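Local coordinates for protein CurF (Lyngbya majuscula, PDB 5DP2) that catalyses cyclopropane ring formation in curacin A biosynthesis, as an unusual enoyl reductase domain of a polyketide synthase that binds NADP, at residues 141-146 against 176-181; 152-157 against 227-232; 39-44 against 104-109; 125-130 against 134-139. All blocks are in the same frame, centred on the assembly; numbering follows the deposited sequence.

Contact 1. Residues 141-146 against 176-181; sequences MSFFTA and VQLAQF. With NAP (NADP nicotinamide-adenine-dinucleotide phosphate), chain B.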
# COMPACT_ATOMS: atom_id res chain seq x y z
N MET A 141 2.82 -3.37 1.14
CA MET A 141 1.46 -2.91 1.15
C MET A 141 0.94 -2.71 -0.28
O MET A 141 -0.21 -3.07 -0.60
CB MET A 141 1.32 -1.65 1.99
CG MET A 141 -0.10 -1.22 2.22
SD MET A 141 -1.19 -2.37 3.06
CE MET A 141 -0.69 -2.09 4.76
N SER A 142 1.74 -2.13 -1.15
CA SER A 142 1.26 -1.80 -2.50
C SER A 142 0.96 -3.07 -3.32
O SER A 142 -0.10 -3.17 -3.94
CB SER A 142 2.23 -0.88 -3.22
OG SER A 142 2.40 0.34 -2.53
N PHE A 143 1.90 -4.01 -3.35
CA PHE A 143 1.67 -5.24 -4.11
C PHE A 143 0.66 -6.15 -3.46
O PHE A 143 -0.09 -6.83 -4.18
CB PHE A 143 2.96 -6.00 -4.41
CG PHE A 143 3.78 -5.41 -5.54
CD1 PHE A 143 3.54 -5.79 -6.85
CD2 PHE A 143 4.75 -4.46 -5.28
CE1 PHE A 143 4.30 -5.27 -7.89
CE2 PHE A 143 5.53 -3.96 -6.32
CZ PHE A 143 5.30 -4.37 -7.62
N PHE A 144 0.63 -6.26 -2.13
CA PHE A 144 -0.35 -7.16 -1.52
C PHE A 144 -1.76 -6.64 -1.79
O PHE A 144 -2.68 -7.42 -2.08
CB PHE A 144 -0.08 -7.41 -0.03
CG PHE A 144 1.05 -8.37 0.25
CD1 PHE A 144 2.32 -8.26 -0.32
CD2 PHE A 144 0.86 -9.42 1.16
CE1 PHE A 144 3.34 -9.14 -0.02
CE2 PHE A 144 1.89 -10.30 1.47
CZ PHE A 144 3.12 -10.16 0.88
N THR A 145 -1.95 -5.31 -1.70
CA THR A 145 -3.25 -4.70 -1.99
C THR A 145 -3.66 -4.94 -3.43
O THR A 145 -4.78 -5.37 -3.73
CB THR A 145 -3.18 -3.19 -1.70
OG1 THR A 145 -2.90 -2.97 -0.31
CG2 THR A 145 -4.49 -2.48 -2.00
N ALA A 146 -2.74 -4.63 -4.36
CA ALA A 146 -3.06 -4.76 -5.77
C ALA A 146 -3.30 -6.23 -6.17
O ALA A 146 -4.17 -6.52 -6.98
CB ALA A 146 -1.99 -4.12 -6.62
N VAL A 176 -0.41 -1.58 -12.02
CA VAL A 176 -0.02 -1.61 -13.43
C VAL A 176 0.87 -2.82 -13.70
O VAL A 176 0.66 -3.56 -14.67
CB VAL A 176 0.68 -0.30 -13.88
CG1 VAL A 176 1.26 -0.46 -15.27
CG2 VAL A 176 -0.30 0.87 -13.84
N GLN A 177 1.88 -3.03 -12.86
CA GLN A 177 2.77 -4.17 -13.08
C GLN A 177 1.98 -5.47 -13.07
O GLN A 177 2.19 -6.36 -13.92
CB GLN A 177 3.86 -4.26 -12.01
CG GLN A 177 4.98 -3.25 -12.15
CD GLN A 177 6.18 -3.68 -11.32
OE1 GLN A 177 6.56 -4.85 -11.32
NE2 GLN A 177 6.79 -2.73 -10.64
N LEU A 178 1.10 -5.65 -12.09
CA LEU A 178 0.34 -6.89 -11.99
C LEU A 178 -0.65 -7.07 -13.14
O LEU A 178 -0.77 -8.16 -13.71
CB LEU A 178 -0.39 -6.96 -10.64
CG LEU A 178 0.50 -7.36 -9.48
CD1 LEU A 178 -0.15 -6.97 -8.17
CD2 LEU A 178 0.76 -8.86 -9.52
N ALA A 179 -1.37 -6.00 -13.49
CA ALA A 179 -2.30 -6.11 -14.59
C ALA A 179 -1.59 -6.53 -15.89
O ALA A 179 -2.12 -7.35 -16.64
CB ALA A 179 -3.06 -4.81 -14.77
N GLN A 180 -0.42 -5.97 -16.13
CA GLN A 180 0.31 -6.38 -17.33
C GLN A 180 0.87 -7.79 -17.22
O GLN A 180 0.84 -8.53 -18.22
CB GLN A 180 1.36 -5.36 -17.66
CG GLN A 180 0.70 -4.02 -17.92
CD GLN A 180 1.56 -3.09 -18.71
OE1 GLN A 180 2.75 -2.93 -18.45
NE2 GLN A 180 0.96 -2.47 -19.71
N PHE A 181 1.32 -8.21 -16.04
CA PHE A 181 1.74 -9.60 -15.82
C PHE A 181 0.59 -10.58 -16.13
O PHE A 181 0.82 -11.66 -16.68
CB PHE A 181 2.23 -9.78 -14.37
CG PHE A 181 2.49 -11.21 -13.97
CD1 PHE A 181 3.59 -11.89 -14.44
CD2 PHE A 181 1.57 -11.89 -13.16
CE1 PHE A 181 3.79 -13.21 -14.09
CE2 PHE A 181 1.77 -13.21 -12.81
CZ PHE A 181 2.89 -13.87 -13.28
PA NAP B . -0.30 6.94 -3.47
O1A NAP B . 1.17 6.83 -3.67
O2A NAP B . -1.22 6.33 -4.46
O5B NAP B . -0.63 8.49 -3.26
C5B NAP B . -1.97 8.98 -3.37
C4B NAP B . -2.45 9.08 -4.81
O4B NAP B . -3.69 9.74 -4.81
C3B NAP B . -1.52 9.82 -5.72
O3B NAP B . -1.03 8.91 -6.70
C2B NAP B . -2.37 10.94 -6.34
O2B NAP B . -2.31 11.12 -7.73
C1B NAP B . -3.78 10.51 -6.03
N9A NAP B . -4.71 11.60 -5.75
C8A NAP B . -4.91 12.21 -4.53
N7A NAP B . -5.85 13.18 -4.63
C5A NAP B . -6.25 13.17 -5.91
C6A NAP B . -7.20 13.92 -6.67
N6A NAP B . -7.93 14.89 -6.07
N1A NAP B . -7.35 13.64 -7.95
C2A NAP B . -6.61 12.68 -8.52
N3A NAP B . -5.70 11.91 -7.91
C4A NAP B . -5.51 12.17 -6.63
O3 NAP B . -0.68 6.36 -2.02
PN NAP B . -0.83 4.84 -1.53
O1N NAP B . -0.27 4.76 -0.16
O2N NAP B . -0.31 3.90 -2.58
O5D NAP B . -2.38 4.71 -1.41
C5D NAP B . -3.19 4.78 -2.61
C4D NAP B . -4.67 5.03 -2.23
O4D NAP B . -5.23 3.80 -1.84
C3D NAP B . -4.88 5.97 -1.04
O3D NAP B . -6.15 6.61 -1.20
C2D NAP B . -4.86 5.03 0.14
O2D NAP B . -5.58 5.59 1.25
C1D NAP B . -5.51 3.80 -0.43
N1N NAP B . -5.11 2.46 0.03
C2N NAP B . -6.04 1.60 0.48
C3N NAP B . -5.73 0.31 0.91
C7N NAP B . -6.80 -0.60 1.40
O7N NAP B . -6.41 -1.62 1.94
N7N NAP B . -8.10 -0.26 1.21
C4N NAP B . -4.39 -0.11 0.86
C5N NAP B . -3.45 0.79 0.39
C6N NAP B . -3.82 2.08 -0.03
P2B NAP B . -1.09 11.80 -8.50
O1X NAP B . 0.10 10.86 -8.37
O2X NAP B . -1.61 11.91 -9.91
O3X NAP B . -0.83 13.13 -7.83

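Contact 2. Residues 152-157 against 227-232; sequences NLAKVQ and VDVIFN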
# COMPACT_ATOMS: atom_id res chain seq x y z
N ASN A 152 -7.24 -12.05 -6.51
CA ASN A 152 -8.15 -12.84 -5.69
C ASN A 152 -9.61 -12.44 -5.89
O ASN A 152 -10.49 -13.28 -5.94
CB ASN A 152 -7.81 -12.74 -4.20
CG ASN A 152 -6.52 -13.44 -3.82
OD1 ASN A 152 -5.52 -13.30 -4.49
ND2 ASN A 152 -6.53 -14.09 -2.67
N LEU A 153 -9.87 -11.12 -5.94
CA LEU A 153 -11.24 -10.63 -5.99
C LEU A 153 -11.75 -10.49 -7.42
O LEU A 153 -12.71 -11.16 -7.80
CB LEU A 153 -11.39 -9.32 -5.20
CG LEU A 153 -11.06 -9.44 -3.68
CD1 LEU A 153 -11.27 -8.09 -3.02
CD2 LEU A 153 -11.86 -10.55 -3.00
N ALA A 154 -11.10 -9.64 -8.21
CA ALA A 154 -11.57 -9.40 -9.57
C ALA A 154 -11.24 -10.50 -10.56
O ALA A 154 -11.88 -10.58 -11.60
CB ALA A 154 -11.08 -8.08 -10.08
N LYS A 155 -10.20 -11.28 -10.29
CA LYS A 155 -9.80 -12.40 -11.17
C LYS A 155 -9.54 -11.92 -12.60
O LYS A 155 -10.08 -12.45 -13.57
CB LYS A 155 -10.83 -13.54 -11.10
CG LYS A 155 -11.02 -14.06 -9.67
CD LYS A 155 -12.03 -15.17 -9.57
CE LYS A 155 -12.27 -15.60 -8.14
NZ LYS A 155 -13.34 -16.63 -8.07
N VAL A 156 -8.65 -10.95 -12.75
CA VAL A 156 -8.29 -10.40 -14.07
C VAL A 156 -7.77 -11.53 -14.99
O VAL A 156 -6.92 -12.32 -14.59
CB VAL A 156 -7.19 -9.32 -13.93
CG1 VAL A 156 -6.62 -8.92 -15.29
CG2 VAL A 156 -7.74 -8.08 -13.25
N GLN A 157 -8.26 -11.53 -16.22
CA GLN A 157 -7.91 -12.50 -17.24
C GLN A 157 -7.15 -11.82 -18.39
O GLN A 157 -7.35 -10.63 -18.66
CB GLN A 157 -9.18 -13.16 -17.81
CG GLN A 157 -10.02 -13.88 -16.77
CD GLN A 157 -9.27 -15.02 -16.15
OE1 GLN A 157 -8.82 -15.92 -16.85
NE2 GLN A 157 -9.13 -15.00 -14.83
N VAL A 227 -14.95 -0.64 -19.53
CA VAL A 227 -13.83 -1.45 -19.06
C VAL A 227 -14.35 -2.60 -18.18
O VAL A 227 -15.41 -2.53 -17.52
CB VAL A 227 -12.78 -0.62 -18.31
CG1 VAL A 227 -12.07 0.33 -19.27
CG2 VAL A 227 -13.38 0.13 -17.13
N ASP A 228 -13.59 -3.68 -18.17
CA ASP A 228 -13.98 -4.88 -17.43
C ASP A 228 -13.70 -4.80 -15.92
O ASP A 228 -14.43 -5.42 -15.14
CB ASP A 228 -13.28 -6.12 -18.01
CG ASP A 228 -13.60 -6.30 -19.49
OD1 ASP A 228 -14.79 -6.46 -19.80
OD2 ASP A 228 -12.66 -6.22 -20.30
N VAL A 229 -12.64 -4.09 -15.55
CA VAL A 229 -12.22 -3.97 -14.16
C VAL A 229 -11.79 -2.53 -13.95
O VAL A 229 -11.09 -1.95 -14.79
CB VAL A 229 -11.05 -4.93 -13.84
CG1 VAL A 229 -10.58 -4.79 -12.39
CG2 VAL A 229 -11.41 -6.38 -14.14
N ILE A 230 -12.17 -1.97 -12.79
CA ILE A 230 -11.65 -0.68 -12.33
C ILE A 230 -10.96 -0.92 -10.98
O ILE A 230 -11.54 -1.55 -10.09
CB ILE A 230 -12.77 0.38 -12.21
CG1 ILE A 230 -13.38 0.66 -13.58
CG2 ILE A 230 -12.21 1.64 -11.58
CD1 ILE A 230 -14.58 1.57 -13.55
N PHE A 231 -9.75 -0.39 -10.86
CA PHE A 231 -8.99 -0.38 -9.60
C PHE A 231 -8.93 1.08 -9.15
O PHE A 231 -8.16 1.87 -9.71
CB PHE A 231 -7.60 -0.97 -9.84
CG PHE A 231 -6.77 -1.12 -8.59
CD1 PHE A 231 -6.85 -2.26 -7.82
CD2 PHE A 231 -5.87 -0.15 -8.20
CE1 PHE A 231 -6.09 -2.42 -6.67
CE2 PHE A 231 -5.09 -0.32 -7.07
CZ PHE A 231 -5.21 -1.44 -6.30
N ASN A 232 -9.77 1.42 -8.17
CA ASN A 232 -9.98 2.81 -7.80
C ASN A 232 -9.59 3.09 -6.36
O ASN A 232 -9.78 2.26 -5.48
CB ASN A 232 -11.45 3.19 -7.96
CG ASN A 232 -11.67 4.70 -7.82
OD1 ASN A 232 -10.86 5.48 -8.36
ND2 ASN A 232 -12.71 5.11 -7.10

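Contact 3. Residues 39-44 against 104-109; sequences VEVQIK and VILAYP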
# COMPACT_ATOMS: atom_id res chain seq x y z
N VAL A 39 10.47 -12.02 18.28
CA VAL A 39 11.64 -11.73 17.46
C VAL A 39 11.85 -10.21 17.45
O VAL A 39 10.88 -9.46 17.31
CB VAL A 39 11.43 -12.21 16.00
CG1 VAL A 39 12.63 -11.94 15.13
CG2 VAL A 39 11.08 -13.70 15.95
N GLU A 40 13.11 -9.77 17.57
CA GLU A 40 13.45 -8.34 17.48
C GLU A 40 14.13 -8.07 16.14
O GLU A 40 15.16 -8.70 15.80
CB GLU A 40 14.37 -7.90 18.61
CG GLU A 40 14.57 -6.39 18.64
CD GLU A 40 15.55 -5.91 19.66
OE1 GLU A 40 15.30 -4.81 20.22
OE2 GLU A 40 16.55 -6.61 19.88
N VAL A 41 13.57 -7.11 15.40
CA VAL A 41 14.07 -6.71 14.09
C VAL A 41 14.59 -5.26 14.17
O VAL A 41 13.89 -4.37 14.67
CB VAL A 41 12.96 -6.78 13.02
CG1 VAL A 41 13.50 -6.39 11.66
CG2 VAL A 41 12.35 -8.18 12.99
N GLN A 42 15.82 -5.04 13.70
CA GLN A 42 16.34 -3.68 13.53
C GLN A 42 15.90 -3.17 12.15
O GLN A 42 16.24 -3.77 11.11
CB GLN A 42 17.87 -3.67 13.63
CG GLN A 42 18.39 -2.23 13.58
CD GLN A 42 19.84 -2.10 13.87
OE1 GLN A 42 20.50 -3.06 14.21
NE2 GLN A 42 20.35 -0.91 13.76
N ILE A 43 15.08 -2.13 12.13
CA ILE A 43 14.53 -1.62 10.90
C ILE A 43 15.61 -0.96 10.07
O ILE A 43 16.42 -0.20 10.58
CB ILE A 43 13.36 -0.63 11.19
CG1 ILE A 43 12.28 -1.31 12.02
CG2 ILE A 43 12.82 -0.04 9.91
CD1 ILE A 43 11.63 -2.53 11.39
N LYS A 44 15.61 -1.26 8.75
CA LYS A 44 16.54 -0.64 7.82
C LYS A 44 15.86 0.33 6.85
O LYS A 44 16.46 1.34 6.48
CB LYS A 44 17.35 -1.70 7.08
CG LYS A 44 18.16 -2.64 8.00
CD LYS A 44 19.28 -1.92 8.73
CE LYS A 44 19.86 -2.73 9.87
NZ LYS A 44 20.64 -3.90 9.36
N VAL A 104 14.33 -9.61 6.62
CA VAL A 104 12.90 -9.83 6.62
C VAL A 104 12.11 -8.60 6.14
O VAL A 104 12.53 -7.45 6.31
CB VAL A 104 12.40 -10.24 8.03
CG1 VAL A 104 12.97 -11.61 8.39
CG2 VAL A 104 12.74 -9.21 9.10
N ILE A 105 10.96 -8.91 5.57
CA ILE A 105 9.86 -7.96 5.38
C ILE A 105 8.94 -8.12 6.59
O ILE A 105 8.58 -9.24 6.98
CB ILE A 105 9.09 -8.25 4.06
CG1 ILE A 105 9.97 -7.98 2.84
CG2 ILE A 105 7.77 -7.49 4.01
CD1 ILE A 105 9.42 -8.56 1.56
N LEU A 106 8.52 -6.98 7.18
CA LEU A 106 7.56 -6.98 8.28
C LEU A 106 6.16 -6.79 7.70
O LEU A 106 5.88 -5.77 7.04
CB LEU A 106 7.88 -5.90 9.30
CG LEU A 106 9.24 -6.02 10.00
CD1 LEU A 106 10.34 -5.29 9.25
CD2 LEU A 106 9.13 -5.50 11.44
N ALA A 107 5.28 -7.76 7.97
CA ALA A 107 3.90 -7.74 7.47
C ALA A 107 3.02 -6.99 8.47
O ALA A 107 2.81 -7.46 9.60
CB ALA A 107 3.42 -9.17 7.30
N TYR A 108 2.53 -5.82 8.09
CA TYR A 108 1.63 -5.01 8.90
C TYR A 108 2.05 -4.93 10.37
O TYR A 108 1.25 -5.19 11.28
CB TYR A 108 0.15 -5.46 8.76
CG TYR A 108 -0.82 -4.41 9.25
CD1 TYR A 108 -0.89 -3.16 8.63
CD2 TYR A 108 -1.65 -4.62 10.36
CE1 TYR A 108 -1.72 -2.15 9.13
CE2 TYR A 108 -2.47 -3.63 10.86
CZ TYR A 108 -2.50 -2.39 10.25
OH TYR A 108 -3.32 -1.42 10.79
N PRO A 109 3.27 -4.46 10.66
CA PRO A 109 3.66 -4.31 12.07
C PRO A 109 2.89 -3.19 12.77
O PRO A 109 2.56 -3.32 13.95
CB PRO A 109 5.16 -4.01 11.98
CG PRO A 109 5.37 -3.43 10.62
CD PRO A 109 4.39 -4.17 9.75

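Contact 4. Residues 125-130 against 134-139; sequences LAKPSD and VEAATI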
# COMPACT_ATOMS: atom_id res chain seq x y z
N LEU A 125 8.29 -12.12 6.89
CA LEU A 125 8.44 -12.81 5.60
C LEU A 125 9.89 -12.69 5.17
O LEU A 125 10.53 -11.68 5.41
CB LEU A 125 7.52 -12.17 4.55
CG LEU A 125 6.01 -12.23 4.86
CD1 LEU A 125 5.26 -11.34 3.88
CD2 LEU A 125 5.48 -13.66 4.84
N ALA A 126 10.42 -13.71 4.52
CA ALA A 126 11.80 -13.66 4.05
C ALA A 126 11.95 -12.63 2.92
O ALA A 126 11.22 -12.65 1.92
CB ALA A 126 12.24 -15.04 3.57
N LYS A 127 12.91 -11.74 3.09
CA LYS A 127 13.20 -10.73 2.06
C LYS A 127 13.79 -11.41 0.81
O LYS A 127 14.68 -12.23 0.96
CB LYS A 127 14.22 -9.72 2.58
CG LYS A 127 14.58 -8.65 1.56
CD LYS A 127 15.63 -7.74 2.15
CE LYS A 127 16.52 -7.16 1.12
NZ LYS A 127 17.44 -8.22 0.55
N PRO A 128 13.37 -11.01 -0.40
CA PRO A 128 14.06 -11.51 -1.60
C PRO A 128 15.56 -11.13 -1.55
O PRO A 128 15.91 -9.97 -1.37
CB PRO A 128 13.33 -10.78 -2.75
CG PRO A 128 11.96 -10.49 -2.19
CD PRO A 128 12.22 -10.15 -0.76
N SER A 129 16.45 -12.11 -1.65
CA SER A 129 17.87 -11.87 -1.36
C SER A 129 18.58 -10.94 -2.33
O SER A 129 19.53 -10.26 -1.94
CB SER A 129 18.62 -13.18 -1.28
OG SER A 129 18.56 -13.87 -2.51
N ASP A 130 18.11 -10.87 -3.58
CA ASP A 130 18.81 -10.07 -4.58
C ASP A 130 18.38 -8.61 -4.62
O ASP A 130 19.00 -7.80 -5.30
CB ASP A 130 18.67 -10.69 -5.99
CG ASP A 130 19.37 -12.03 -6.11
OD1 ASP A 130 20.37 -12.26 -5.40
OD2 ASP A 130 18.91 -12.87 -6.90
N VAL A 134 16.10 -0.98 0.44
CA VAL A 134 15.21 0.07 -0.07
C VAL A 134 14.28 -0.47 -1.15
O VAL A 134 13.10 -0.16 -1.18
CB VAL A 134 16.04 1.26 -0.56
CG1 VAL A 134 15.20 2.18 -1.43
CG2 VAL A 134 16.59 2.03 0.65
N GLU A 135 14.82 -1.29 -2.07
CA GLU A 135 13.97 -1.90 -3.09
C GLU A 135 12.89 -2.78 -2.48
O GLU A 135 11.72 -2.72 -2.86
CB GLU A 135 14.82 -2.75 -4.04
CG GLU A 135 15.58 -1.94 -5.07
CD GLU A 135 16.49 -2.78 -5.95
OE1 GLU A 135 17.15 -3.72 -5.44
OE2 GLU A 135 16.58 -2.44 -7.15
N ALA A 136 13.29 -3.61 -1.53
CA ALA A 136 12.33 -4.52 -0.90
C ALA A 136 11.27 -3.77 -0.11
O ALA A 136 10.15 -4.25 0.03
CB ALA A 136 13.04 -5.55 -0.03
N ALA A 137 11.63 -2.58 0.39
CA ALA A 137 10.69 -1.74 1.15
C ALA A 137 9.56 -1.20 0.29
O ALA A 137 8.61 -0.66 0.85
CB ALA A 137 11.44 -0.59 1.82
N THR A 138 9.65 -1.34 -1.04
CA THR A 138 8.55 -0.90 -1.89
C THR A 138 7.44 -1.93 -2.04
O THR A 138 6.41 -1.62 -2.63
CB THR A 138 9.04 -0.48 -3.29
OG1 THR A 138 9.41 -1.64 -4.06
CG2 THR A 138 10.14 0.52 -3.26
N ILE A 139 7.64 -3.16 -1.54
CA ILE A 139 6.78 -4.27 -1.96
C ILE A 139 5.46 -4.44 -1.21
O ILE A 139 4.41 -4.53 -1.84
CB ILE A 139 7.58 -5.62 -1.90
CG1 ILE A 139 8.73 -5.60 -2.90
CG2 ILE A 139 6.64 -6.80 -2.12
CD1 ILE A 139 9.65 -6.79 -2.81
O HOH W 1 19.66 -4.71 -5.99

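Contact 1. Residues 141-146 against 176-181
F143 and A146 meet L178 through one methyl group. L178 CD1 lies 3.7 Å from A146 CB and 4.1 Å from F143 CD1, approaching the ring obliquely. At its outer end the same ring offers its edge to the Q177 amide: F143 CZ is 3.7 Å from Q177 NE2, with the ring and amide planes 80° apart. K309 N, bonded to Q177 OE1, helps fix how that amide is turned.

The helix bearing F143 also carries T145, which faces the cofactor. T145 OG1 sits 3.4 Å from C4N of the NADP nicotinamide, and CG2 packs beside the same carbon. OG1 is placed there, anti to the carbonyl carbon (chi1 -62°), while it bonds to M141 O at 2.7 Å; T145 N reaches that oxygen from the opposite face. Replacing T145 with an alanine removes OG1 and CG2, which would probably cost M141 O one of these two donors and open a gap beside C4N.

The segment axes cross at -43°, 10.2 Å apart. Around them, A174 of helix 170-181 packs on F143 and A146, F303 of helix 290-305 meets F143 edge-to-face, M281 of helix 281-287 touches T145, and K336 of strand 336-340 bonds to S142 OG.

Contact 2. Residues 152-157 against 227-232
V229 is the middle of this contact, giving one methyl to each of two partners. Its CG1 meets A154 CB at 4.1 Å, and its CG2 meets V156 CG2, in one conformer of V156, also at 4.1 Å. A chi1 of 179°, with CG1 anti to the backbone N, turns the fork so that CG1 points to A154 and CG2 to V156. At these distances both are loose van der Waals contacts, and no hydrogen bond joins the two segments.

V229 belongs to a central strand of the parallel six-stranded sheet of the Rossmann-type domain, order 3-2-1-4-5-6. Strands 161-164 and 251-255 flank it, and their V162 and I254 also touch the V229 side chain. A154 and V156 come from the chain leaving helix 140-153; I254 packs on A154 and V162 on V156.

K155, between the two, has positive phi (56°), which turns the chain out of the helix and sends its own side chain away from the strand while A154 points toward it. R252 NH2 bonds to A154 O from the neighbouring strand. Q157 NE2 reaches back to K155 O at 3.0 Å, almost straight at 166° but from above the carbonyl plane.

Contact 3. Residues 39-44 against 104-109
With chi1 at -179°, V41 swings CG1 away from its backbone N and out toward V104 and L106. I43 gets there differently: its chain is folded at both chi1 and chi2 (-57° and -60°), which brings CD1 round to L106 although the CB bond does not aim across the gap.

The contact is made by methyl groups throughout. V41 and V104 meet tip to tip, V41 CG1 lying 3.9 Å from V104 CG2, with V41 CG2 at 4.0 Å from the same V104 methyl. L106 approaches V41 end-on as well, its CD1 at 4.1 Å from V41 CG1. I43 instead crosses L106 at a slant, and its CD1 fits against both ends of the fork, 3.7 Å from L106 CD1 and 3.9 Å from L106 CD2.

No hydrogen bond passes between the segments; the axes of the two strand segments run nearly perpendicular, 9.4 Å apart at their closest, and across this gap only side chains meet. L124 of strand 124-126 touches V41, V104 and L106 and helps fill the same core, while V117 packs on L106. On the other side of strand 39-44, E40 makes a salt bridge to R31.

Both strands pair with strand 83-91, so the sheet curls until they face one another across its apolar interior. This is the curled, mainly antiparallel barrel of the GroES-like domain found in medium-chain dehydrogenases and reductases.

Contact 4. Residues 125-130 against 134-139
The chain leaves strand 124-126, loops round through S129 and D130, and comes back as the short helix 133-136, bringing the CA atoms of K127 and A136 to 6.9 Å; a type I beta turn from A136 to I139 then leads on toward helix 140-153. It is a strand-loop-helix connection within the enoyl reductase fold.

The K127 chain lies alongside the A136 methyl, its CG 3.8 Å from A136 CB and its CD and CE both close behind. Extended as far as CE, it bends only at chi4 (-71°), which brings NZ round to P128 O at 3.0 Å, tilted 33° from the carbonyl plane; L131 O is a second acceptor. A leucine in place of K127 removes NZ and CE, which would probably leave the P128 and L131 carbonyls without their shared donor and A136 CB less well covered.

P128 adds a looser contact, its CG 4.4 Å from I139 CD1. T138 OG1 turns back on E135 O at 2.8 Å, in the carbonyl plane, and accepts from L311 N. At the exposed end, in one conformer, E135 OE1 takes the backbone N-H of S132 and a water 2.8 Å away, which donates to D130 O at 3.2 Å.

Overall arrangement
None of the four has a direct hydrogen bond between its segments. Contacts 2 and 3 are purely apolar and buried; contact 1, also buried, adds an amide at a ring edge; contact 4 is mostly buried and apolar inside, but a water bridges its exposed end. Contacts 1 and 2 share helix 140-153 and touch where A146 CA meets F231 CE1 at 3.9 Å; contact 1 alone reaches the nicotinamide. Contacts 3 and 4 join through neighbouring strands 103-107 and 124-126, where I105 N and L125 O probably form a hydrogen bond. F144 against L125 ties contact 1 to contact 4. Contacts 2 and 3, one in the Rossmann-type half and one in the barrel, lie about 31 Å apart between centres.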